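PDB 2QV5: uncharacterized protein Atu2773 from Agrobacterium tumefaciens, which is of unknown function but has a divergent polysaccharide deacetylase domain, so it may act as a carbohydrate deacetylase. Local coordinates for residues A[48-53]-A[69-74]; A[32-37]-A[228-233]; A[118-123]-A[152-157]. One frame throughout, in Å; residues are numbered along the deposited sequence. Where two conformers were deposited one is given.

Interaction 1 (A[48-53]-A[69-74])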
ATOM      1  N   LYS A  48       4.611   2.343 -17.648  1.00 13.84           N
ATOM      2  CA  LYS A  48       5.178   0.998 -17.739  1.00 17.10           C
ATOM      3  C   LYS A  48       4.509   0.062 -16.736  1.00 11.31           C
ATOM      4  O   LYS A  48       4.173  -1.065 -17.093  1.00 14.40           O
ATOM      5  CB  LYS A  48       6.692   1.024 -17.518  1.00 14.99           C
ATOM      6  CG  LYS A  48       7.377  -0.277 -17.874  1.00 25.92           C
ATOM      7  CD  LYS A  48       8.876  -0.214 -17.625  1.00 34.92           C
ATOM      8  CE  LYS A  48       9.495  -1.617 -17.634  1.00 45.37           C
ATOM      9  NZ  LYS A  48       9.098  -2.424 -18.836  1.00 40.73           N
ATOM     10  N   ALA A  49       4.290   0.548 -15.506  1.00 10.03           N
ATOM     11  CA  ALA A  49       3.646  -0.245 -14.432  1.00 12.27           C
ATOM     12  C   ALA A  49       2.256  -0.741 -14.846  1.00 15.36           C
ATOM     13  O   ALA A  49       1.945  -1.908 -14.673  1.00 19.03           O
ATOM     14  CB  ALA A  49       3.555   0.572 -13.137  1.00 13.23           C
ATOM     15  N   ILE A  50       1.438   0.164 -15.389  1.00 10.76           N
ATOM     16  CA  ILE A  50       0.083  -0.141 -15.844  1.00 16.36           C
ATOM     17  C   ILE A  50       0.095  -1.089 -17.056  1.00 19.08           C
ATOM     18  O   ILE A  50      -0.702  -2.030 -17.130  1.00 18.15           O
ATOM     19  CB  ILE A  50      -0.674   1.172 -16.242  1.00 24.12           C
ATOM     20  CG1 ILE A  50      -0.787   2.138 -15.054  1.00 28.22           C
ATOM     21  CG2 ILE A  50      -2.052   0.878 -16.849  1.00 20.77           C
ATOM     22  CD1 ILE A  50      -1.721   1.710 -13.971  1.00 29.02           C
ATOM     23  N   ARG A  51       0.997  -0.818 -18.000  1.00 14.50           N
ATOM     24  CA  ARG A  51       1.180  -1.646 -19.208  1.00 18.84           C
ATOM     25  C   ARG A  51       1.583  -3.100 -18.903  1.00 19.10           C
ATOM     26  O   ARG A  51       1.098  -4.033 -19.555  1.00 18.10           O
ATOM     27  CB  ARG A  51       2.242  -0.988 -20.094  1.00 20.53           C
ATOM     28  CG  ARG A  51       2.430  -1.563 -21.482  1.00 30.93           C
ATOM     29  CD  ARG A  51       3.587  -0.835 -22.157  1.00 47.74           C
ATOM     30  NE  ARG A  51       4.113  -1.557 -23.312  1.00 59.39           N
ATOM     31  CZ  ARG A  51       5.160  -2.379 -23.281  1.00 66.78           C
ATOM     32  NH1 ARG A  51       5.815  -2.598 -22.145  1.00 68.48           N
ATOM     33  NH2 ARG A  51       5.557  -2.984 -24.396  1.00 63.97           N
ATOM     34  N   ASP A  52       2.461  -3.282 -17.915  1.00 16.97           N
ATOM     35  CA  ASP A  52       3.121  -4.573 -17.688  1.00 16.37           C
ATOM     36  C   ASP A  52       2.603  -5.461 -16.556  1.00 15.88           C
ATOM     37  O   ASP A  52       2.650  -6.689 -16.673  1.00 18.83           O
ATOM     38  CB  ASP A  52       4.632  -4.384 -17.508  1.00 16.68           C
ATOM     39  CG  ASP A  52       5.329  -3.908 -18.770  1.00 26.97           C
ATOM     40  OD1 ASP A  52       4.696  -3.866 -19.851  1.00 23.72           O
ATOM     41  OD2 ASP A  52       6.523  -3.561 -18.669  1.00 28.54           O
ATOM     42  N   LEU A  53       2.161  -4.866 -15.448  1.00 17.65           N
ATOM     43  CA  LEU A  53       1.744  -5.668 -14.293  1.00 18.19           C
ATOM     44  C   LEU A  53       0.354  -6.249 -14.545  1.00 13.60           C
ATOM     45  O   LEU A  53      -0.501  -5.555 -15.071  1.00 14.65           O
ATOM     46  CB  LEU A  53       1.764  -4.847 -12.994  1.00 10.85           C
ATOM     47  CG  LEU A  53       3.141  -4.290 -12.586  1.00 15.41           C
ATOM     48  CD1 LEU A  53       3.019  -3.104 -11.651  1.00 18.23           C
ATOM     49  CD2 LEU A  53       4.018  -5.362 -11.963  1.00 11.28           C
ATOM     50  N   GLN A  69      -5.240  11.217 -11.398  1.00 13.62           N
ATOM     51  CA  GLN A  69      -6.525  10.857 -12.003  1.00 16.60           C
ATOM     52  C   GLN A  69      -6.356   9.985 -13.255  1.00 18.90           C
ATOM     53  O   GLN A  69      -7.109   9.020 -13.443  1.00 15.19           O
ATOM     54  CB  GLN A  69      -7.316  12.118 -12.346  1.00 16.42           C
ATOM     55  CG  GLN A  69      -8.812  11.932 -12.353  1.00 40.27           C
ATOM     56  CD  GLN A  69      -9.557  13.233 -12.611  1.00 48.22           C
ATOM     57  OE1 GLN A  69     -10.440  13.294 -13.466  1.00 56.01           O
ATOM     58  NE2 GLN A  69      -9.204  14.279 -11.870  1.00 49.40           N
ATOM     59  N   ARG A  70      -5.377  10.314 -14.101  1.00 16.64           N
ATOM     60  CA  ARG A  70      -5.083   9.489 -15.285  1.00 11.08           C
ATOM     61  C   ARG A  70      -4.676   8.066 -14.890  1.00 13.97           C
ATOM     62  O   ARG A  70      -5.241   7.086 -15.394  1.00 10.16           O
ATOM     63  CB  ARG A  70      -3.973  10.103 -16.162  1.00 12.12           C
ATOM     64  CG  ARG A  70      -3.668   9.238 -17.371  1.00 12.91           C
ATOM     65  CD  ARG A  70      -2.265   9.414 -17.932  1.00 23.90           C
ATOM     66  NE  ARG A  70      -2.140   8.628 -19.159  1.00 32.42           N
ATOM     67  CZ  ARG A  70      -1.270   8.864 -20.134  1.00 35.66           C
ATOM     68  NH1 ARG A  70      -0.415   9.866 -20.045  1.00 25.82           N
ATOM     69  NH2 ARG A  70      -1.258   8.087 -21.207  1.00 39.97           N
ATOM     70  N   TRP A  71      -3.701   7.952 -13.990  1.00  6.37           N
ATOM     71  CA  TRP A  71      -3.190   6.633 -13.603  1.00  9.28           C
ATOM     72  C   TRP A  71      -4.233   5.841 -12.790  1.00 10.99           C
ATOM     73  O   TRP A  71      -4.310   4.626 -12.901  1.00 15.86           O
ATOM     74  CB  TRP A  71      -1.804   6.729 -12.922  1.00 15.85           C
ATOM     75  CG  TRP A  71      -0.789   7.387 -13.839  1.00 13.65           C
ATOM     76  CD1 TRP A  71      -0.062   8.510 -13.581  1.00 14.66           C
ATOM     77  CD2 TRP A  71      -0.457   6.994 -15.186  1.00 13.99           C
ATOM     78  NE1 TRP A  71       0.713   8.832 -14.665  1.00 12.13           N
ATOM     79  CE2 TRP A  71       0.490   7.922 -15.667  1.00 15.25           C
ATOM     80  CE3 TRP A  71      -0.861   5.944 -16.025  1.00 14.54           C
ATOM     81  CZ2 TRP A  71       1.038   7.836 -16.948  1.00 17.08           C
ATOM     82  CZ3 TRP A  71      -0.318   5.864 -17.303  1.00 21.45           C
ATOM     83  CH2 TRP A  71       0.615   6.811 -17.752  1.00 18.55           C
ATOM     84  N   MET A  72      -5.058   6.559 -12.031  1.00 12.31           N
ATOM     85  CA  MET A  72      -6.195   5.984 -11.274  1.00 16.78           C
ATOM     86  C   MET A  72      -7.172   5.270 -12.244  1.00 16.83           C
ATOM     87  O   MET A  72      -7.489   4.080 -12.083  1.00 10.30           O
ATOM     88  CB  MET A  72      -6.916   7.134 -10.549  1.00 19.34           C
ATOM     89  CG  MET A  72      -7.592   6.875  -9.216  1.00 31.71           C
ATOM     90  SD  MET A  72      -9.211   7.708  -9.238  1.00 21.84           S
ATOM     91  CE  MET A  72      -9.951   6.404 -10.207  1.00 12.25           C
ATOM     92  N   GLN A  73      -7.625   5.998 -13.263  1.00 16.70           N
ATOM     93  CA  GLN A  73      -8.586   5.468 -14.237  1.00 16.07           C
ATOM     94  C   GLN A  73      -8.023   4.305 -15.056  1.00 16.57           C
ATOM     95  O   GLN A  73      -8.742   3.344 -15.300  1.00 11.46           O
ATOM     96  CB  GLN A  73      -9.083   6.581 -15.175  1.00 16.88           C
ATOM     97  CG  GLN A  73      -9.922   7.662 -14.486  1.00 28.47           C
ATOM     98  CD  GLN A  73     -10.141   8.904 -15.358  1.00 35.43           C
ATOM     99  OE1 GLN A  73     -10.030   8.854 -16.587  1.00 45.62           O
ATOM    100  NE2 GLN A  73     -10.458  10.021 -14.717  1.00 46.75           N
ATOM    101  N   ASP A  74      -6.755   4.398 -15.468  1.00 12.23           N
ATOM    102  CA  ASP A  74      -6.065   3.317 -16.171  1.00 14.47           C
ATOM    103  C   ASP A  74      -5.959   2.066 -15.298  1.00 14.82           C
ATOM    104  O   ASP A  74      -6.273   0.965 -15.748  1.00 12.06           O
ATOM    105  CB  ASP A  74      -4.650   3.741 -16.613  1.00 20.14           C
ATOM    106  CG  ASP A  74      -4.652   4.753 -17.761  1.00 27.59           C
ATOM    107  OD1 ASP A  74      -5.721   5.295 -18.124  1.00 37.53           O
ATOM    108  OD2 ASP A  74      -3.556   5.013 -18.304  1.00 29.16           O
TER
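Ile50 joins helix 43-52 to Trp71 and Asp74 of helix 68-78. These are neighbouring helices in consecutive beta-alpha-beta units of a parallel, curled sheet, an arrangement consistent with the distorted beta/alpha barrel of polysaccharide deacetylases. Walking along residues 48-53, Lys48 comes first and directs its CB away from helix 68-78. Its aliphatic chain is fully extended and bends only at the last torsion, which brings NZ 2.8 Å from Asp52 OD2, nearly along the C-O axis of that oxygen. Next, Ala49 O accepts Leu53 N.

Ile50 makes the crossing itself, and its branches divide the work. CG1, beside the backbone N (chi1 -60°), lies 3.9 Å from CE3 on the six-membered ring of Trp71. CG2 goes the other way, anti to that N, and sits 3.9 Å from Asp74 CB, so it is the aliphatic root of the aspartate that is touched. Ile50 also touches Leu59 on strand 58-62.

Arg51 turns to its own helix and sets NH1 2.8 Å from Asp52 OD1. With Lys48 on the other oxygen, the Asp52 carboxylate is paired to a cation at each O, which should favour its charged form. Leu53 leaves the helix and packs on Ile227 of helix 221-233.

Across the contact the indole is held in place too: Arg70 CD rides 3.7 Å above one ring face, toward the rim, and Trp71 NE1 hydrogen-bonds to Gln43 OE1.

Interaction 2 (A[32-37]-A[228-233])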
ATOM      1  N   VAL A  32      -0.935 -14.673  -2.181  1.00 11.71           N
ATOM      2  CA  VAL A  32       0.116 -13.658  -2.107  1.00 11.93           C
ATOM      3  C   VAL A  32      -0.478 -12.332  -2.578  1.00 16.04           C
ATOM      4  O   VAL A  32      -1.179 -12.317  -3.584  1.00 12.77           O
ATOM      5  CB  VAL A  32       1.333 -14.051  -3.015  1.00  8.92           C
ATOM      6  CG1 VAL A  32       2.213 -12.855  -3.355  1.00 17.28           C
ATOM      7  CG2 VAL A  32       2.193 -15.148  -2.362  1.00 15.43           C
ATOM      8  N   ALA A  33      -0.231 -11.239  -1.853  1.00 11.67           N
ATOM      9  CA  ALA A  33      -0.485  -9.890  -2.387  1.00 11.53           C
ATOM     10  C   ALA A  33       0.859  -9.232  -2.650  1.00  7.61           C
ATOM     11  O   ALA A  33       1.817  -9.457  -1.916  1.00 10.76           O
ATOM     12  CB  ALA A  33      -1.313  -9.031  -1.426  1.00  9.34           C
ATOM     13  N   ILE A  34       0.942  -8.461  -3.727  1.00  5.58           N
ATOM     14  CA  ILE A  34       2.161  -7.698  -4.037  1.00  6.95           C
ATOM     15  C   ILE A  34       1.715  -6.281  -4.324  1.00  7.86           C
ATOM     16  O   ILE A  34       0.817  -6.078  -5.145  1.00 10.27           O
ATOM     17  CB  ILE A  34       2.945  -8.252  -5.267  1.00  6.72           C
ATOM     18  CG1 ILE A  34       3.562  -9.623  -4.970  1.00 16.86           C
ATOM     19  CG2 ILE A  34       4.060  -7.260  -5.692  1.00  9.82           C
ATOM     20  CD1 ILE A  34       3.789 -10.476  -6.213  1.00 21.79           C
ATOM     21  N   VAL A  35       2.307  -5.321  -3.618  1.00 10.56           N
ATOM     22  CA  VAL A  35       2.072  -3.918  -3.869  1.00  9.75           C
ATOM     23  C   VAL A  35       3.266  -3.303  -4.600  1.00  8.54           C
ATOM     24  O   VAL A  35       4.416  -3.391  -4.146  1.00 11.41           O
ATOM     25  CB  VAL A  35       1.803  -3.142  -2.554  1.00 12.76           C
ATOM     26  CG1 VAL A  35       1.401  -1.693  -2.835  1.00 15.90           C
ATOM     27  CG2 VAL A  35       0.747  -3.841  -1.738  1.00 12.53           C
ATOM     28  N   VAL A  36       2.990  -2.690  -5.745  1.00 12.71           N
ATOM     29  CA  VAL A  36       3.995  -1.885  -6.415  1.00 13.09           C
ATOM     30  C   VAL A  36       3.582  -0.433  -6.208  1.00 16.15           C
ATOM     31  O   VAL A  36       2.540   0.009  -6.702  1.00  9.87           O
ATOM     32  CB  VAL A  36       4.158  -2.240  -7.915  1.00 12.28           C
ATOM     33  CG1 VAL A  36       5.190  -1.306  -8.572  1.00 15.65           C
ATOM     34  CG2 VAL A  36       4.598  -3.687  -8.079  1.00 11.80           C
ATOM     35  N   GLY A  37       4.397   0.299  -5.458  1.00  8.43           N
ATOM     36  CA  GLY A  37       4.056   1.662  -5.094  1.00  9.75           C
ATOM     37  C   GLY A  37       4.806   2.712  -5.891  1.00 13.63           C
ATOM     38  O   GLY A  37       5.591   2.392  -6.791  1.00 14.28           O
ATOM     39  N   SER A 228       6.016  -8.612 -12.805  1.00 15.89           N
ATOM     40  CA  SER A 228       5.099  -9.022 -13.880  1.00 17.06           C
ATOM     41  C   SER A 228       5.259 -10.496 -14.240  1.00 19.35           C
ATOM     42  O   SER A 228       4.277 -11.236 -14.275  1.00 16.39           O
ATOM     43  CB  SER A 228       5.290  -8.176 -15.140  1.00 15.56           C
ATOM     44  OG  SER A 228       4.999  -6.816 -14.880  1.00 28.79           O
ATOM     45  N   LYS A 229       6.497 -10.906 -14.493  1.00 16.31           N
ATOM     46  CA  LYS A 229       6.811 -12.280 -14.885  1.00 20.84           C
ATOM     47  C   LYS A 229       6.457 -13.309 -13.794  1.00 19.07           C
ATOM     48  O   LYS A 229       5.795 -14.315 -14.076  1.00 16.56           O
ATOM     49  CB  LYS A 229       8.290 -12.368 -15.252  1.00 21.51           C
ATOM     50  CG  LYS A 229       8.771 -13.747 -15.684  1.00 31.67           C
ATOM     51  CD  LYS A 229      10.290 -13.751 -15.822  1.00 40.75           C
ATOM     52  CE  LYS A 229      10.817 -15.087 -16.320  1.00 44.16           C
ATOM     53  NZ  LYS A 229      10.194 -16.245 -15.615  1.00 45.79           N
ATOM     54  N   TRP A 230       6.906 -13.049 -12.560  1.00 14.53           N
ATOM     55  CA  TRP A 230       6.649 -13.936 -11.421  1.00 12.62           C
ATOM     56  C   TRP A 230       5.140 -14.112 -11.122  1.00 16.45           C
ATOM     57  O   TRP A 230       4.679 -15.245 -10.925  1.00 17.43           O
ATOM     58  CB  TRP A 230       7.398 -13.430 -10.180  1.00 15.41           C
ATOM     59  CG  TRP A 230       7.403 -14.401  -9.021  1.00 16.63           C
ATOM     60  CD1 TRP A 230       8.335 -15.358  -8.758  1.00 13.81           C
ATOM     61  CD2 TRP A 230       6.419 -14.500  -7.983  1.00 16.53           C
ATOM     62  NE1 TRP A 230       7.995 -16.051  -7.620  1.00 19.22           N
ATOM     63  CE2 TRP A 230       6.820 -15.544  -7.126  1.00 14.18           C
ATOM     64  CE3 TRP A 230       5.236 -13.806  -7.693  1.00 19.79           C
ATOM     65  CZ2 TRP A 230       6.080 -15.916  -5.993  1.00 25.66           C
ATOM     66  CZ3 TRP A 230       4.495 -14.181  -6.571  1.00 18.67           C
ATOM     67  CH2 TRP A 230       4.925 -15.225  -5.734  1.00 15.94           C
ATOM     68  N   SER A 231       4.388 -13.003 -11.110  1.00 14.97           N
ATOM     69  CA  SER A 231       2.959 -13.056 -10.801  0.50 18.24           C
ATOM     70  C   SER A 231       2.161 -13.797 -11.872  1.00 19.35           C
ATOM     71  O   SER A 231       1.172 -14.463 -11.554  1.00 21.03           O
ATOM     72  CB  SER A 231       2.376 -11.658 -10.543  0.50 18.31           C
ATOM     73  OG  SER A 231       2.723 -10.754 -11.573  0.50 16.22           O
ATOM     74  N   ARG A 232       2.601 -13.695 -13.129  1.00 14.88           N
ATOM     75  CA  ARG A 232       1.966 -14.433 -14.242  1.00 17.21           C
ATOM     76  C   ARG A 232       2.221 -15.939 -14.173  1.00 17.15           C
ATOM     77  O   ARG A 232       1.418 -16.733 -14.668  1.00 18.03           O
ATOM     78  CB  ARG A 232       2.429 -13.887 -15.588  1.00 21.37           C
ATOM     79  CG  ARG A 232       1.759 -12.583 -15.977  1.00 26.73           C
ATOM     80  CD  ARG A 232       2.437 -11.947 -17.177  1.00 31.42           C
ATOM     81  NE  ARG A 232       2.212 -10.505 -17.203  1.00 44.77           N
ATOM     82  CZ  ARG A 232       1.116  -9.920 -17.683  1.00 49.29           C
ATOM     83  NH1 ARG A 232       0.127 -10.646 -18.195  1.00 46.27           N
ATOM     84  NH2 ARG A 232       1.005  -8.599 -17.650  1.00 47.42           N
ATOM     85  N   GLU A 233       3.329 -16.323 -13.544  1.00 17.53           N
ATOM     86  CA  GLU A 233       3.729 -17.731 -13.435  1.00 22.71           C
ATOM     87  C   GLU A 233       3.379 -18.401 -12.097  1.00 21.24           C
ATOM     88  O   GLU A 233       3.516 -19.620 -11.955  1.00 22.08           O
ATOM     89  CB  GLU A 233       5.219 -17.861 -13.728  1.00 22.94           C
ATOM     90  CG  GLU A 233       5.583 -17.521 -15.173  1.00 21.92           C
ATOM     91  CD  GLU A 233       7.087 -17.576 -15.442  1.00 30.92           C
ATOM     92  OE1 GLU A 233       7.861 -17.880 -14.509  1.00 30.74           O
ATOM     93  OE2 GLU A 233       7.493 -17.314 -16.597  1.00 39.40           O
TER
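Trp230 does most of the work here, bringing the six-membered end of its indole up to Ile34 and Val32. The helix 221-233 is thereby packed on one face of strand 30-39, a helix-on-sheet contact of the kind that builds a beta/alpha fold. The backbones stay well apart, with Ile34 CA and Ser231 CA 8.7 Å from each other, and the large indole spans much of that gap. Its CG stands anti to the backbone N (chi1 -170°), which carries the ring out from the helix toward the strand.

Ile34 answers with its longest branch: CD1 comes within 3.8 Å of Trp230 CZ3 and nearly as close to CE3, meeting the ring at a slant. Val32, two residues earlier and on the same side of the strand, approaches from the opposite direction to the indole and brings its CG1 to 4.2 Å from Trp230 CZ3. One aromatic carbon thus touches both aliphatic side chains, and the contact is purely apolar and buried.

The polar side chains of the helix find partners off the strand. Lys229 NZ pairs with Glu233 OE1 at 3.1 Å along the exposed side, Ser228 OG bonds to Ile224 O and Ser231 OG to Ile227 O within the helix, and Arg232 NH2 reaches Asp52 O.

Around the contact, Leu200 of helix 193-210 touches Trp230, Leu203 touches both Ile34 and Val32, and Ile241 of strand 239-241 touches Val32 and Trp230. The strand itself is bonded through Val32 to Glu240 and Val242, through Ala33 to Ala213 and Gly215, and through Ile34 to Thr58.

Interaction 3 (A[118-123]-A[152-157])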
ATOM      1  N   ARG A 118      -6.013  16.157   2.891  1.00 15.52           N
ATOM      2  CA  ARG A 118      -5.586  16.698   1.614  1.00 19.80           C
ATOM      3  C   ARG A 118      -5.093  15.598   0.668  1.00 19.83           C
ATOM      4  O   ARG A 118      -5.449  15.596  -0.503  1.00 16.96           O
ATOM      5  CB  ARG A 118      -4.516  17.773   1.806  1.00 20.42           C
ATOM      6  CG  ARG A 118      -5.086  19.089   2.312  1.00 21.60           C
ATOM      7  CD  ARG A 118      -4.143  20.248   2.038  1.00 24.38           C
ATOM      8  NE  ARG A 118      -2.948  20.264   2.891  1.00 30.75           N
ATOM      9  CZ  ARG A 118      -2.913  20.654   4.167  1.00 30.79           C
ATOM     10  NH1 ARG A 118      -4.012  21.055   4.799  1.00 31.96           N
ATOM     11  NH2 ARG A 118      -1.760  20.640   4.820  1.00 31.55           N
ATOM     12  N   SER A 119      -4.298  14.661   1.182  1.00 19.65           N
ATOM     13  CA  SER A 119      -3.839  13.517   0.377  1.00 17.27           C
ATOM     14  C   SER A 119      -4.989  12.596  -0.041  1.00 14.51           C
ATOM     15  O   SER A 119      -5.060  12.187  -1.206  1.00 15.74           O
ATOM     16  CB  SER A 119      -2.795  12.713   1.137  1.00 17.65           C
ATOM     17  OG  SER A 119      -1.567  13.415   1.215  1.00 22.64           O
ATOM     18  N   MET A 120      -5.881  12.302   0.911  1.00 12.03           N
ATOM     19  CA  MET A 120      -7.041  11.414   0.735  1.00 17.92           C
ATOM     20  C   MET A 120      -7.949  11.830  -0.418  1.00 19.37           C
ATOM     21  O   MET A 120      -8.559  10.997  -1.078  1.00 21.34           O
ATOM     22  CB  MET A 120      -7.864  11.342   2.035  1.00 15.16           C
ATOM     23  CG  MET A 120      -7.366  10.371   3.098  1.00 19.16           C
ATOM     24  SD  MET A 120      -8.508  10.231   4.513  1.00 11.36           S
ATOM     25  CE  MET A 120      -7.747   8.862   5.377  1.00 19.89           C
ATOM     26  N   ALA A 121      -8.026  13.135  -0.653  1.00 21.39           N
ATOM     27  CA  ALA A 121      -8.938  13.697  -1.639  1.00 17.22           C
ATOM     28  C   ALA A 121      -8.383  13.676  -3.063  1.00 17.09           C
ATOM     29  O   ALA A 121      -9.099  13.994  -4.015  1.00 24.93           O
ATOM     30  CB  ALA A 121      -9.311  15.133  -1.226  1.00 23.55           C
ATOM     31  N   LYS A 122      -7.120  13.289  -3.220  1.00 16.04           N
ATOM     32  CA  LYS A 122      -6.467  13.365  -4.532  1.00 19.90           C
ATOM     33  C   LYS A 122      -6.825  12.253  -5.509  1.00 21.24           C
ATOM     34  O   LYS A 122      -6.737  12.442  -6.724  1.00 20.44           O
ATOM     35  CB  LYS A 122      -4.958  13.486  -4.367  1.00 24.22           C
ATOM     36  CG  LYS A 122      -4.537  14.888  -3.951  1.00 27.16           C
ATOM     37  CD  LYS A 122      -3.071  14.932  -3.645  1.00 30.10           C
ATOM     38  CE  LYS A 122      -2.645  16.330  -3.242  1.00 28.63           C
ATOM     39  NZ  LYS A 122      -1.212  16.325  -2.845  1.00 36.21           N
ATOM     40  N   ILE A 123      -7.203  11.088  -4.979  1.00 19.55           N
ATOM     41  CA  ILE A 123      -7.758   9.993  -5.775  1.00 14.83           C
ATOM     42  C   ILE A 123      -9.006   9.421  -5.090  1.00 17.71           C
ATOM     43  O   ILE A 123      -9.353   9.816  -3.990  1.00 14.40           O
ATOM     44  CB  ILE A 123      -6.748   8.829  -6.008  1.00 14.48           C
ATOM     45  CG1 ILE A 123      -6.233   8.258  -4.684  1.00 16.03           C
ATOM     46  CG2 ILE A 123      -5.565   9.273  -6.898  1.00 19.56           C
ATOM     47  CD1 ILE A 123      -5.607   6.881  -4.844  1.00 18.80           C
ATOM     48  N   GLY A 152      -9.198   4.292  10.255  1.00 14.34           N
ATOM     49  CA  GLY A 152     -10.007   3.170  10.711  1.00 17.78           C
ATOM     50  C   GLY A 152     -11.502   3.421  10.604  1.00 18.08           C
ATOM     51  O   GLY A 152     -12.245   2.553  10.140  1.00 16.87           O
ATOM     52  N   LYS A 153     -11.932   4.629  10.974  1.00 21.27           N
ATOM     53  CA  LYS A 153     -13.357   4.976  10.999  1.00 23.80           C
ATOM     54  C   LYS A 153     -13.975   5.147   9.607  1.00 19.94           C
ATOM     55  O   LYS A 153     -15.193   5.066   9.458  1.00 18.81           O
ATOM     56  CB  LYS A 153     -13.599   6.228  11.854  1.00 18.82           C
ATOM     57  CG  LYS A 153     -13.536   7.539  11.080  1.00 31.65           C
ATOM     58  CD  LYS A 153     -13.602   8.755  11.984  1.00 36.02           C
ATOM     59  CE  LYS A 153     -13.357  10.020  11.183  1.00 44.66           C
ATOM     60  NZ  LYS A 153     -12.785  11.085  12.057  1.00 46.91           N
ATOM     61  N   ARG A 154     -13.126   5.370   8.600  1.00 15.05           N
ATOM     62  CA  ARG A 154     -13.563   5.565   7.216  1.00 14.21           C
ATOM     63  C   ARG A 154     -13.616   4.271   6.437  1.00 11.53           C
ATOM     64  O   ARG A 154     -13.833   4.286   5.226  1.00 11.52           O
ATOM     65  CB  ARG A 154     -12.624   6.522   6.495  1.00 12.55           C
ATOM     66  CG  ARG A 154     -12.659   7.878   7.110  1.00 13.56           C
ATOM     67  CD  ARG A 154     -11.682   8.823   6.450  1.00 25.76           C
ATOM     68  NE  ARG A 154     -11.738  10.077   7.177  1.00 27.50           N
ATOM     69  CZ  ARG A 154     -12.672  11.006   7.011  1.00 26.66           C
ATOM     70  NH1 ARG A 154     -13.646  10.863   6.110  1.00 15.54           N
ATOM     71  NH2 ARG A 154     -12.625  12.095   7.751  1.00 22.88           N
ATOM     72  N   GLY A 155     -13.411   3.156   7.126  1.00 12.80           N
ATOM     73  CA  GLY A 155     -13.547   1.850   6.499  1.00 11.90           C
ATOM     74  C   GLY A 155     -12.383   1.484   5.598  1.00 12.97           C
ATOM     75  O   GLY A 155     -12.537   0.685   4.671  1.00 15.01           O
ATOM     76  N   LEU A 156     -11.219   2.066   5.869  1.00  9.75           N
ATOM     77  CA  LEU A 156     -10.014   1.805   5.101  1.00  9.45           C
ATOM     78  C   LEU A 156      -9.069   0.901   5.890  1.00 12.45           C
ATOM     79  O   LEU A 156      -9.041   0.940   7.132  1.00 17.33           O
ATOM     80  CB  LEU A 156      -9.280   3.122   4.790  1.00  8.55           C
ATOM     81  CG  LEU A 156      -9.982   4.199   3.960  1.00 10.61           C
ATOM     82  CD1 LEU A 156      -9.362   5.580   4.213  1.00 13.44           C
ATOM     83  CD2 LEU A 156      -9.915   3.835   2.484  1.00  9.71           C
ATOM     84  N   LEU A 157      -8.285   0.104   5.165  1.00 12.12           N
ATOM     85  CA  LEU A 157      -7.241  -0.710   5.779  1.00 11.01           C
ATOM     86  C   LEU A 157      -5.959   0.095   5.846  1.00  9.87           C
ATOM     87  O   LEU A 157      -5.797   1.040   5.086  1.00 12.42           O
ATOM     88  CB  LEU A 157      -7.011  -1.995   4.975  1.00 10.32           C
ATOM     89  CG  LEU A 157      -6.424  -1.944   3.556  1.00 15.08           C
ATOM     90  CD1 LEU A 157      -4.897  -1.958   3.544  1.00 10.47           C
ATOM     91  CD2 LEU A 157      -6.930  -3.158   2.849  1.00  8.98           C
TER
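Arg154 NE makes a salt bridge with Asp150 OD2, and NH1 bonds to Pro7 O, leaving the aliphatic part behind this anchored end to meet Met120. The contact joins the C-terminal part of helix 109-120 to the turn that leads from helix 141-153 into strand 157-160; the two helices follow each other around the curled parallel sheet.

Met120 has to reach far, since its CA is 10.9 Å from that of Arg154. It does so with a chain stretched straight beyond CG (chi2 -174°, chi3 171°), ending between two partners. SD lies 4.0 Å from Arg154 CD and slightly farther from NE, slanted to the guanidinium. The terminal CE goes on to Leu156 CD1 at 3.8 Å, and also rests 4.1 Å from Arg154 CD.

The shape of the turn is consistent with Arg154 and Leu156 both facing the methionine. Gly155 N bonds to Gly152 O at 3.3 Å, and Gly155 adopts a positive phi of 76°, a conformation that suits glycine; the chain then runs extended through Leu156 to the strand. Leu6 from the N-terminal arm packs on both Met120 and Arg154, while Ile151 touches Met120 and Leu156. Met120 O is bonded to Tyr126 OH.

The Asp150 carboxylate probably offsets the buried charge of Arg154, and Pro7 O takes an N-H from it. What Met120 brings to this neighbourhood is a polarisable sulfur and a methyl, so the contact itself rests on van der Waals packing, not on polar bonding.

All three contacts belong to one beta/alpha domain with a single parallel sheet. Interaction 2 joins residues near the two ends of the chain, and interactions 1 and 3 lie in series within the loop it closes. Interactions 1 and 2 have centres about 15 Å apart and are joined: Asp52 O takes a bond from Arg232 NH2 and a weak one with Ser228 OG, and Leu53 packs on Val36. Interaction 3 is about 20 Å from interaction 1, linked by Met72 against Ile123, and about 24 Å from interaction 2, on the opposite side of the chain's centre. Interactions 1 and 3 join successive helix-bearing segments outside the sheet; interaction 2 packs a late helix on an early strand.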